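Local atomic coordinates of protein-disulfide isomerase (Novosphingobium aromaticivorans, PDB entry 3GMF), a protein that probably forms, breaks or rearranges disulfide bonds in other proteins, as thiol-disulfide oxidoreductases of the thioredoxin superfamily do. Residues H7-N12 with K50-V55; V23-P28 with A85-Q90; I94-N99 with S122-Y127; R18-V23 with E54-V59. One frame throughout, in Å; residues are numbered along the deposited sequence.

Overall arrangement
Contacts 1 and 4 are neighbours in one mixed beta sheet: strand 51-57 pairs antiparallel with strand 7-10 in contact 1 and parallel with strand 17-23 in contact 4, their centres about 9 Å apart and E54 and V55 common to both. Contact 2 starts where strand 17-23 ends, sharing V23 with contact 4, and joins the loop before helix 28-46 to the end of helix 76-88; its centre lies about 13 Å from that of contact 4. Contact 3 comes later in the chain, among short helices about 30 Å from contact 1 between centres, yet I94 touches T26 of contact 2. The contacts thus lead from the thioredoxin-type sheet, via the probable redox loop, to a helical region.

Contact 1: residues H7-N12 with K50-V55; sequences HHLLGN and KGAIEV
H7 meets the carboxylate of E54 through ND1, which lies 2.9 Å from OE2 in a nearly straight hydrogen bond (167° at the hydrogen). OE2 sits in the plane of the imidazole and is met on its anti side, while the ring and carboxylate planes are turned 42° against each other. E54 has CG anti to its backbone N (chi1 -176°) and an extended chain, which carries the carboxylate out to H7. On the same face of the sheet L9 CD1 rests 3.9 Å from A52 CB, which also comes within 3.4 Å of N12 O. On the other face L10 and I53 are paired, their CB atoms 4.4 Å apart.

Behind these side chains stands an antiparallel ladder. H8-V55 and L10-I53 are hydrogen-bonded pairs, with L9-E54 as the non-hydrogen-bonded pair between them; L10 N to I53 O is the shortest of the four bonds, at 2.7 Å. Water takes over at both ends: one molecule, in the plane of the H8 ring at its edge, joins H8 ND1 to V55 O, and another links N12 N to G51 O.

E54 also bonds R18 through OE1 and, in one conformer, R56 through OE2, so a histidine and two arginines surround its carboxylate and probably favour its ionised form. In the fold, strand 7-10 is an outermost strand of the sheet and 51-57 separates it from 17-23. The face of H8, L10, I53 and V55 is packed by helices: H8 stacks on F79 and V55 touches F80 of helix 76-88, while I53 lies against L41 and M45 of helix 28-46.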
# COMPACT_ATOMS: atom_id res chain seq x y z
N HIS A 7 -4.45 4.46 -6.66
CA HIS A 7 -4.25 3.39 -7.68
C HIS A 7 -2.94 3.64 -8.39
O HIS A 7 -2.65 4.78 -8.78
CB HIS A 7 -5.32 3.41 -8.78
CG HIS A 7 -6.73 3.23 -8.32
ND1 HIS A 7 -7.54 2.22 -8.82
CD2 HIS A 7 -7.52 3.96 -7.49
CE1 HIS A 7 -8.75 2.33 -8.30
NE2 HIS A 7 -8.75 3.36 -7.47
N HIS A 8 -2.15 2.59 -8.58
CA HIS A 8 -0.88 2.73 -9.32
C HIS A 8 -0.64 1.53 -10.21
O HIS A 8 -0.79 0.39 -9.77
CB HIS A 8 0.28 2.88 -8.36
CG HIS A 8 0.40 4.26 -7.79
ND1 HIS A 8 -0.26 4.66 -6.65
CD2 HIS A 8 1.09 5.35 -8.22
CE1 HIS A 8 0.01 5.92 -6.40
NE2 HIS A 8 0.84 6.36 -7.33
N LEU A 9 -0.26 1.78 -11.46
CA LEU A 9 -0.15 0.68 -12.41
C LEU A 9 1.30 0.37 -12.76
O LEU A 9 2.06 1.26 -13.14
CB LEU A 9 -0.94 0.98 -13.67
CG LEU A 9 -1.10 -0.15 -14.70
CD1 LEU A 9 -1.96 -1.30 -14.18
CD2 LEU A 9 -1.71 0.44 -15.96
N LEU A 10 1.67 -0.90 -12.63
CA LEU A 10 2.98 -1.40 -13.04
C LEU A 10 2.81 -2.22 -14.31
O LEU A 10 2.02 -3.16 -14.35
CB LEU A 10 3.62 -2.26 -11.94
CG LEU A 10 5.08 -2.70 -12.17
CD1 LEU A 10 5.98 -1.51 -12.47
CD2 LEU A 10 5.63 -3.51 -11.00
N GLY A 11 3.53 -1.83 -15.36
CA GLY A 11 3.42 -2.51 -16.63
C GLY A 11 2.43 -1.87 -17.58
O GLY A 11 1.89 -0.78 -17.32
N ASN A 12 2.19 -2.56 -18.69
CA ASN A 12 1.45 -2.02 -19.82
C ASN A 12 -0.05 -2.02 -19.58
O ASN A 12 -0.62 -3.06 -19.31
CB ASN A 12 1.78 -2.82 -21.09
CG ASN A 12 1.44 -2.07 -22.36
OD1 ASN A 12 0.27 -1.76 -22.63
ND2 ASN A 12 2.46 -1.79 -23.17
N LYS A 50 3.03 -9.42 -20.46
CA LYS A 50 1.94 -10.40 -20.44
C LYS A 50 0.82 -9.99 -19.48
O LYS A 50 -0.32 -10.44 -19.60
CB LYS A 50 2.50 -11.77 -20.05
CG LYS A 50 3.44 -12.37 -21.09
CD LYS A 50 4.25 -13.53 -20.53
CE LYS A 50 4.91 -14.31 -21.66
NZ LYS A 50 5.95 -15.27 -21.20
N GLY A 51 1.15 -9.12 -18.53
CA GLY A 51 0.18 -8.64 -17.57
C GLY A 51 0.67 -7.40 -16.89
O GLY A 51 1.85 -7.05 -16.99
N ALA A 52 -0.23 -6.73 -16.16
CA ALA A 52 0.10 -5.52 -15.44
C ALA A 52 -0.48 -5.61 -14.02
O ALA A 52 -1.45 -6.33 -13.80
CB ALA A 52 -0.47 -4.31 -16.15
N ILE A 53 0.11 -4.87 -13.09
CA ILE A 53 -0.33 -4.91 -11.68
C ILE A 53 -0.83 -3.55 -11.26
O ILE A 53 -0.09 -2.56 -11.34
CB ILE A 53 0.79 -5.33 -10.71
CG1 ILE A 53 1.39 -6.67 -11.14
CG2 ILE A 53 0.24 -5.43 -9.28
CD1 ILE A 53 2.70 -6.98 -10.49
N GLU A 54 -2.06 -3.51 -10.78
CA GLU A 54 -2.65 -2.29 -10.28
C GLU A 54 -2.67 -2.37 -8.76
O GLU A 54 -3.41 -3.17 -8.18
CB GLU A 54 -4.07 -2.14 -10.80
CG GLU A 54 -4.73 -0.85 -10.40
CD GLU A 54 -6.08 -0.71 -11.07
OE1 GLU A 54 -6.26 -1.24 -12.19
OE2 GLU A 54 -6.95 -0.06 -10.48
N VAL A 55 -1.84 -1.57 -8.12
CA VAL A 55 -1.75 -1.57 -6.66
C VAL A 55 -2.73 -0.54 -6.13
O VAL A 55 -2.70 0.62 -6.53
CB VAL A 55 -0.32 -1.27 -6.19
CG1 VAL A 55 -0.26 -1.05 -4.67
CG2 VAL A 55 0.59 -2.41 -6.60
O HOH W 1 -1.38 2.84 -5.26
O HOH W 2 3.30 -5.28 -18.55

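Contact 2: residues V23-P28 with A85-Q90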
# COMPACT_ATOMS: atom_id res chain seq x y z
N VAL A 23 -3.98 -3.66 -0.84
CA VAL A 23 -2.93 -3.92 0.17
C VAL A 23 -2.88 -2.79 1.19
O VAL A 23 -3.29 -1.66 0.92
CB VAL A 23 -1.52 -4.14 -0.46
CG1 VAL A 23 -1.52 -5.37 -1.43
CG2 VAL A 23 -1.03 -2.86 -1.17
N SER A 24 -2.32 -3.10 2.36
CA SER A 24 -2.28 -2.17 3.48
C SER A 24 -0.88 -2.16 4.07
O SER A 24 -0.32 -3.24 4.28
CB SER A 24 -3.26 -2.64 4.54
OG SER A 24 -2.98 -2.04 5.80
N TYR A 25 -0.35 -0.97 4.36
CA TYR A 25 1.04 -0.85 4.90
C TYR A 25 1.24 -1.41 6.30
O TYR A 25 2.38 -1.68 6.70
CB TYR A 25 1.55 0.60 4.85
CG TYR A 25 1.67 1.12 3.43
CD1 TYR A 25 2.67 0.63 2.58
CD2 TYR A 25 0.79 2.10 2.94
CE1 TYR A 25 2.79 1.08 1.27
CE2 TYR A 25 0.91 2.57 1.59
CZ TYR A 25 1.91 2.04 0.78
OH TYR A 25 2.03 2.49 -0.51
N THR A 26 0.15 -1.57 7.05
CA THR A 26 0.25 -2.05 8.45
C THR A 26 -0.06 -3.53 8.59
O THR A 26 -0.13 -4.06 9.71
CB THR A 26 -0.65 -1.23 9.39
OG1 THR A 26 -2.01 -1.26 8.91
CG2 THR A 26 -0.14 0.20 9.50
N CYS A 27 -0.28 -4.20 7.46
CA CYS A 27 -0.69 -5.61 7.45
C CYS A 27 0.53 -6.52 7.27
O CYS A 27 1.28 -6.37 6.30
CB CYS A 27 -1.71 -5.83 6.32
SG CYS A 27 -2.07 -7.57 5.97
N PRO A 28 0.73 -7.47 8.19
CA PRO A 28 1.90 -8.35 8.10
C PRO A 28 1.82 -9.29 6.90
O PRO A 28 2.85 -9.67 6.33
CB PRO A 28 1.81 -9.16 9.41
CG PRO A 28 0.34 -9.18 9.73
CD PRO A 28 -0.13 -7.81 9.35
N ALA A 85 9.60 -0.53 -0.56
CA ALA A 85 10.47 -0.28 0.60
C ALA A 85 9.70 -0.33 1.93
O ALA A 85 10.10 -1.06 2.85
CB ALA A 85 11.22 1.05 0.47
N PHE A 86 8.59 0.39 2.02
CA PHE A 86 7.72 0.30 3.21
C PHE A 86 7.24 -1.11 3.49
O PHE A 86 7.19 -1.54 4.66
CB PHE A 86 6.53 1.25 3.13
CG PHE A 86 6.84 2.65 3.55
CD1 PHE A 86 6.99 2.97 4.91
CD2 PHE A 86 6.96 3.66 2.60
CE1 PHE A 86 7.24 4.29 5.29
CE2 PHE A 86 7.22 4.97 2.96
CZ PHE A 86 7.38 5.30 4.32
N MET A 87 6.88 -1.84 2.43
CA MET A 87 6.39 -3.21 2.60
C MET A 87 7.51 -4.17 2.98
O MET A 87 7.37 -4.93 3.94
CB MET A 87 5.68 -3.72 1.34
CG MET A 87 4.30 -3.16 1.13
SD MET A 87 3.09 -3.48 2.47
CE MET A 87 1.64 -2.96 1.57
N ARG A 88 8.62 -4.13 2.24
CA ARG A 88 9.76 -5.00 2.54
C ARG A 88 10.39 -4.72 3.90
O ARG A 88 10.80 -5.66 4.60
CB ARG A 88 10.84 -4.92 1.44
CG ARG A 88 10.43 -5.65 0.18
CD ARG A 88 11.63 -5.75 -0.78
NE ARG A 88 11.40 -6.76 -1.80
CZ ARG A 88 11.80 -8.03 -1.70
NH1 ARG A 88 11.55 -8.88 -2.69
NH2 ARG A 88 12.45 -8.44 -0.62
N SER A 89 10.44 -3.46 4.30
CA SER A 89 11.10 -3.10 5.56
C SER A 89 10.10 -2.90 6.70
O SER A 89 10.44 -2.27 7.72
CB SER A 89 11.97 -1.85 5.39
OG SER A 89 11.18 -0.68 5.28
N GLN A 90 8.89 -3.43 6.55
CA GLN A 90 7.85 -3.28 7.58
C GLN A 90 8.32 -3.62 8.99
O GLN A 90 8.09 -2.83 9.92
CB GLN A 90 6.63 -4.12 7.26
CG GLN A 90 5.42 -3.82 8.15
CD GLN A 90 4.31 -4.80 7.91
OE1 GLN A 90 4.38 -5.94 8.36
NE2 GLN A 90 3.31 -4.39 7.15
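M87 crosses Y25 at about a right angle in the part of the thioredoxin fold where strand 17-23 gives way to helix 28-46. The S24-C27 segment is a type I beta turn, and C27, the N-cap of that helix, is probably the first cysteine of a CxxC redox pair with C30. M87 bends at chi2, which places SD 5.2 Å from the centroid of the Y25 ring. Lying 59° off the ring normal, the sulfur makes an oblique Met-aromatic contact. Its methyl goes further in: CE is 3.4 Å from S24 O and 3.8 Å from V23 CG2. F86 CB also approaches the tyrosine obliquely, meeting CD1 at 3.9 Å, the same ring atom that M87 CE touches. The far end of Y25 is held elsewhere, its OH bonded to H83 and T71.

Q90, just beyond helix 76-88, supplies the polar half. CG anti to the backbone N (chi1 -170°) and an extended chain carry its amide across to the turn. NE2 gives hydrogen bonds in two directions, to Y25 O at 2.9 Å and to C27 O at 3.0 Å. The donor stands above both carbonyl planes, yet C27 O lies in the amide plane of Q90 and its bond is almost straight (172°). Two acceptors on one nitrogen fix the rotation of the amide and tie down two carbonyls of the turn, one of them that of the probable redox cysteine. The amide oxygen faces the helix start instead: Q90 OE1 is 3.5 Å from P28 CA.

Contact 3: residues I94-N99 with S122-Y127; sequences IGPLAN and SDFRFY
P96 sets CB over one face of the F124 ring, 3.8 Å from its centroid and only 15° off the ring normal, the geometry of a CH-pi contact displaced toward the rim. P96 CG comes within 3.3 Å of D123 O. In F124, CG is anti to the carbonyl carbon (chi1 -74°), swung toward helix 95-99, and ring atom CE1 then reaches its first turn, 3.5 Å from L97 N. That nitrogen approaches obliquely and is already bonded to I94 O, which itself lies near the plane of the phenyl ring at its edge.

Away from this spot the contact thins. L97 CB is 4.2 Å from F124 CE1, and L97 belongs to the exposed side. D123 turns its carboxylate to R107 and W108 rather than to helix 95-99. F124 itself is buried, touching W108 and I63, within the Schellman motif that closes helix 113-123, next to R125, the residue with positive phi.

The two segments are therefore joined mainly by apolar packing and a CH-pi contact: a proline on an aromatic face packs helix 95-99 on the turn between helices 113-123 and 126-131, while the D123 carboxylate and L97 N are bonded elsewhere.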
# COMPACT_ATOMS: atom_id res chain seq x y z
N ILE A 94 7.67 -0.85 11.98
CA ILE A 94 6.30 -0.98 12.56
C ILE A 94 6.31 -1.28 14.08
O ILE A 94 5.25 -1.39 14.71
CB ILE A 94 5.44 -2.00 11.76
CG1 ILE A 94 3.94 -1.67 11.88
CG2 ILE A 94 5.74 -3.42 12.19
CD1 ILE A 94 3.05 -2.41 10.89
N GLY A 95 7.50 -1.38 14.66
CA GLY A 95 7.64 -1.73 16.08
C GLY A 95 6.74 -0.96 17.05
O GLY A 95 6.18 -1.58 17.96
N PRO A 96 6.61 0.38 16.87
CA PRO A 96 5.72 1.11 17.79
C PRO A 96 4.26 0.67 17.80
O PRO A 96 3.56 0.98 18.76
CB PRO A 96 5.83 2.55 17.31
CG PRO A 96 7.20 2.63 16.67
CD PRO A 96 7.33 1.31 15.98
N LEU A 97 3.79 -0.01 16.76
CA LEU A 97 2.43 -0.55 16.82
C LEU A 97 2.28 -1.51 18.00
O LEU A 97 1.28 -1.43 18.73
CB LEU A 97 2.06 -1.27 15.50
CG LEU A 97 0.73 -2.02 15.52
CD1 LEU A 97 -0.44 -1.08 15.78
CD2 LEU A 97 0.54 -2.80 14.22
N ALA A 98 3.25 -2.40 18.20
CA ALA A 98 3.23 -3.32 19.34
C ALA A 98 3.65 -2.68 20.66
O ALA A 98 3.05 -2.94 21.70
CB ALA A 98 4.09 -4.51 19.06
N ASN A 99 4.70 -1.86 20.61
CA ASN A 99 5.42 -1.43 21.78
C ASN A 99 4.88 -0.16 22.43
O ASN A 99 5.23 0.14 23.58
CB ASN A 99 6.92 -1.25 21.44
CG ASN A 99 7.63 -2.59 21.19
OD1 ASN A 99 7.20 -3.65 21.66
ND2 ASN A 99 8.73 -2.54 20.44
N SER A 122 5.91 11.04 14.09
CA SER A 122 6.90 11.14 15.16
C SER A 122 7.17 9.79 15.83
O SER A 122 8.32 9.33 15.88
CB SER A 122 6.46 12.17 16.20
OG SER A 122 7.51 12.38 17.13
N ASP A 123 6.11 9.15 16.33
CA ASP A 123 6.22 7.86 17.01
C ASP A 123 6.85 6.77 16.16
O ASP A 123 7.58 5.92 16.69
CB ASP A 123 4.86 7.36 17.50
CG ASP A 123 4.28 8.20 18.63
OD1 ASP A 123 4.97 9.09 19.19
OD2 ASP A 123 3.11 7.96 18.96
N PHE A 124 6.56 6.77 14.86
CA PHE A 124 7.06 5.74 13.95
C PHE A 124 8.35 6.13 13.25
O PHE A 124 8.88 5.37 12.44
CB PHE A 124 5.96 5.30 12.97
CG PHE A 124 4.90 4.44 13.60
CD1 PHE A 124 4.99 3.06 13.52
CD2 PHE A 124 3.84 5.02 14.31
CE1 PHE A 124 4.02 2.23 14.12
CE2 PHE A 124 2.88 4.22 14.91
CZ PHE A 124 2.97 2.82 14.82
N ARG A 125 8.86 7.31 13.61
CA ARG A 125 10.16 7.80 13.12
C ARG A 125 10.24 7.90 11.60
O ARG A 125 11.24 7.53 10.97
CB ARG A 125 11.31 6.95 13.69
CG ARG A 125 11.56 7.16 15.18
CD ARG A 125 12.55 6.12 15.73
NE ARG A 125 13.67 5.86 14.82
CZ ARG A 125 14.79 6.58 14.73
NH1 ARG A 125 14.98 7.64 15.51
NH2 ARG A 125 15.72 6.23 13.86
N PHE A 126 9.16 8.42 11.00
CA PHE A 126 9.09 8.51 9.54
C PHE A 126 9.97 9.65 8.96
O PHE A 126 10.37 9.61 7.80
CB PHE A 126 7.62 8.66 9.11
CG PHE A 126 6.83 7.38 9.23
CD1 PHE A 126 7.45 6.14 9.21
CD2 PHE A 126 5.43 7.43 9.34
CE1 PHE A 126 6.70 4.93 9.30
CE2 PHE A 126 4.68 6.26 9.42
CZ PHE A 126 5.32 5.00 9.40
N TYR A 127 10.24 10.65 9.78
CA TYR A 127 11.16 11.73 9.39
C TYR A 127 12.55 11.16 9.09
O TYR A 127 13.08 11.42 8.01
CB TYR A 127 11.20 12.84 10.45
CG TYR A 127 9.84 13.43 10.74
CD1 TYR A 127 9.28 14.39 9.89
CD2 TYR A 127 9.10 13.03 11.86
CE1 TYR A 127 8.02 14.93 10.14
CE2 TYR A 127 7.84 13.57 12.12
CZ TYR A 127 7.31 14.52 11.25
OH TYR A 127 6.07 15.05 11.52

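Contact 4: residues R18-V23 with E54-V59; sequences RLVEFV and EVRNFV
R18 holds CG anti to its backbone N (chi1 178°) and then bends at chi2 and chi3, with chi4 setting the guanidinium carbon CZ so that the group faces E54 in the next strand. R56 is extended from CG to NE and comes to the same carboxylate from within its own strand. The two strands are the parallel pair of a beta-alpha-beta crossover, strand 17-23, helix 28-46, strand 51-57; the axes of 18-23 and 54-57 approach to 4.8 Å at 20°.

R18 NH1 forms a salt bridge to E54 OE1 at 3.0 Å, with the oxygen at the guanidinium edge. In the modelled conformer described here, one of two, R56 grips the other oxygen side-on: NE, at 3.0 Å, and NH2 both reach E54 OE2 from the same face of the carboxylate plane. V20 packs across this network, its CG1 over one face of the R56 guanidinium and 3.4 Å from NE. The same methyl lies over the F22 ring toward its rim. F22 runs beside R56, ring and guanidinium planes 82° apart, with CE1 at 3.6 Å from NH1.

On the other face E21 OE1 approaches V55 CG2 and V23 CG2 packs on V55 CG1 at 4.0 Å; helix 76-88 lies beyond, with H83 against both valines. Between the faces the backbones alternate as donor and acceptor: E54 N to L19 O, E21 N to E54 O, R56 N to E21 O and V23 N to R56 O. The ladder closes at V23 O, which accepts F58 N at 2.8 Å and also a water, 3.0 Å away, that in turn accepts from N57 ND2.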
# COMPACT_ATOMS: atom_id res chain seq x y z
N ARG A 18 -4.91 -8.20 -16.01
CA ARG A 18 -4.78 -7.11 -15.07
C ARG A 18 -5.01 -7.65 -13.65
O ARG A 18 -6.12 -8.07 -13.32
CB ARG A 18 -5.82 -6.04 -15.39
CG ARG A 18 -5.84 -4.84 -14.44
CD ARG A 18 -4.60 -3.97 -14.57
NE ARG A 18 -4.55 -3.26 -15.86
CZ ARG A 18 -5.07 -2.05 -16.08
NH1 ARG A 18 -5.69 -1.38 -15.12
NH2 ARG A 18 -4.95 -1.49 -17.29
N LEU A 19 -3.94 -7.64 -12.85
CA LEU A 19 -4.00 -8.08 -11.46
C LEU A 19 -4.17 -6.83 -10.60
O LEU A 19 -3.30 -5.96 -10.60
CB LEU A 19 -2.69 -8.78 -11.06
CG LEU A 19 -2.54 -9.14 -9.57
CD1 LEU A 19 -3.64 -10.14 -9.10
CD2 LEU A 19 -1.14 -9.64 -9.24
N VAL A 20 -5.26 -6.78 -9.85
CA VAL A 20 -5.48 -5.70 -8.88
C VAL A 20 -5.15 -6.23 -7.49
O VAL A 20 -5.65 -7.29 -7.13
CB VAL A 20 -6.93 -5.23 -8.88
CG1 VAL A 20 -7.17 -4.22 -7.76
CG2 VAL A 20 -7.26 -4.61 -10.24
N GLU A 21 -4.36 -5.48 -6.73
CA GLU A 21 -3.94 -5.88 -5.37
C GLU A 21 -4.48 -4.83 -4.42
O GLU A 21 -4.22 -3.65 -4.63
CB GLU A 21 -2.41 -5.87 -5.25
CG GLU A 21 -1.65 -6.75 -6.26
CD GLU A 21 -0.13 -6.77 -6.01
OE1 GLU A 21 0.38 -5.89 -5.29
OE2 GLU A 21 0.55 -7.69 -6.51
N PHE A 22 -5.27 -5.25 -3.41
CA PHE A 22 -5.73 -4.35 -2.36
C PHE A 22 -4.82 -4.63 -1.19
O PHE A 22 -4.85 -5.74 -0.63
CB PHE A 22 -7.18 -4.65 -1.96
CG PHE A 22 -8.17 -4.47 -3.08
CD1 PHE A 22 -8.76 -3.23 -3.32
CD2 PHE A 22 -8.53 -5.55 -3.88
CE1 PHE A 22 -9.70 -3.07 -4.36
CE2 PHE A 22 -9.48 -5.39 -4.90
CZ PHE A 22 -10.04 -4.14 -5.15
N VAL A 23 -3.98 -3.66 -0.84
CA VAL A 23 -2.93 -3.92 0.17
C VAL A 23 -2.88 -2.79 1.19
O VAL A 23 -3.29 -1.66 0.92
CB VAL A 23 -1.52 -4.14 -0.46
CG1 VAL A 23 -1.52 -5.37 -1.43
CG2 VAL A 23 -1.03 -2.86 -1.17
N GLU A 54 -2.06 -3.51 -10.78
CA GLU A 54 -2.65 -2.29 -10.28
C GLU A 54 -2.67 -2.37 -8.76
O GLU A 54 -3.41 -3.17 -8.18
CB GLU A 54 -4.07 -2.14 -10.80
CG GLU A 54 -4.73 -0.85 -10.40
CD GLU A 54 -6.08 -0.71 -11.07
OE1 GLU A 54 -6.26 -1.24 -12.19
OE2 GLU A 54 -6.95 -0.06 -10.48
N VAL A 55 -1.84 -1.57 -8.12
CA VAL A 55 -1.75 -1.57 -6.66
C VAL A 55 -2.73 -0.54 -6.13
O VAL A 55 -2.70 0.62 -6.53
CB VAL A 55 -0.32 -1.27 -6.19
CG1 VAL A 55 -0.26 -1.05 -4.67
CG2 VAL A 55 0.59 -2.41 -6.60
N ARG A 56 -3.63 -1.01 -5.29
CA ARG A 56 -4.54 -0.09 -4.62
C ARG A 56 -4.24 -0.04 -3.14
O ARG A 56 -4.08 -1.07 -2.46
CB ARG A 56 -6.00 -0.44 -4.88
CG ARG A 56 -6.40 -0.39 -6.36
CD ARG A 56 -7.83 -0.84 -6.49
NE ARG A 56 -8.24 -0.96 -7.88
CZ ARG A 56 -9.50 -1.16 -8.26
NH1 ARG A 56 -10.47 -1.26 -7.36
NH2 ARG A 56 -9.77 -1.27 -9.55
N ASN A 57 -4.13 1.20 -2.65
CA ASN A 57 -3.90 1.42 -1.22
C ASN A 57 -5.22 1.26 -0.49
O ASN A 57 -6.10 2.13 -0.52
CB ASN A 57 -3.31 2.80 -0.97
CG ASN A 57 -1.97 2.99 -1.65
OD1 ASN A 57 -1.82 3.83 -2.53
ND2 ASN A 57 -1.01 2.21 -1.24
N PHE A 58 -5.35 0.12 0.17
CA PHE A 58 -6.53 -0.16 0.97
C PHE A 58 -6.18 0.28 2.38
O PHE A 58 -5.52 -0.45 3.13
CB PHE A 58 -6.84 -1.65 0.93
CG PHE A 58 -8.12 -2.02 1.60
CD1 PHE A 58 -9.34 -1.82 0.96
CD2 PHE A 58 -8.11 -2.56 2.89
CE1 PHE A 58 -10.53 -2.15 1.60
CE2 PHE A 58 -9.30 -2.91 3.54
CZ PHE A 58 -10.51 -2.71 2.89
N VAL A 59 -6.64 1.48 2.76
CA VAL A 59 -6.15 2.11 3.99
C VAL A 59 -7.01 1.70 5.18
O VAL A 59 -8.21 2.01 5.21
CB VAL A 59 -6.15 3.64 3.85
CG1 VAL A 59 -5.73 4.28 5.18
CG2 VAL A 59 -5.20 4.08 2.70
O HOH W 3 -0.85 0.08 0.76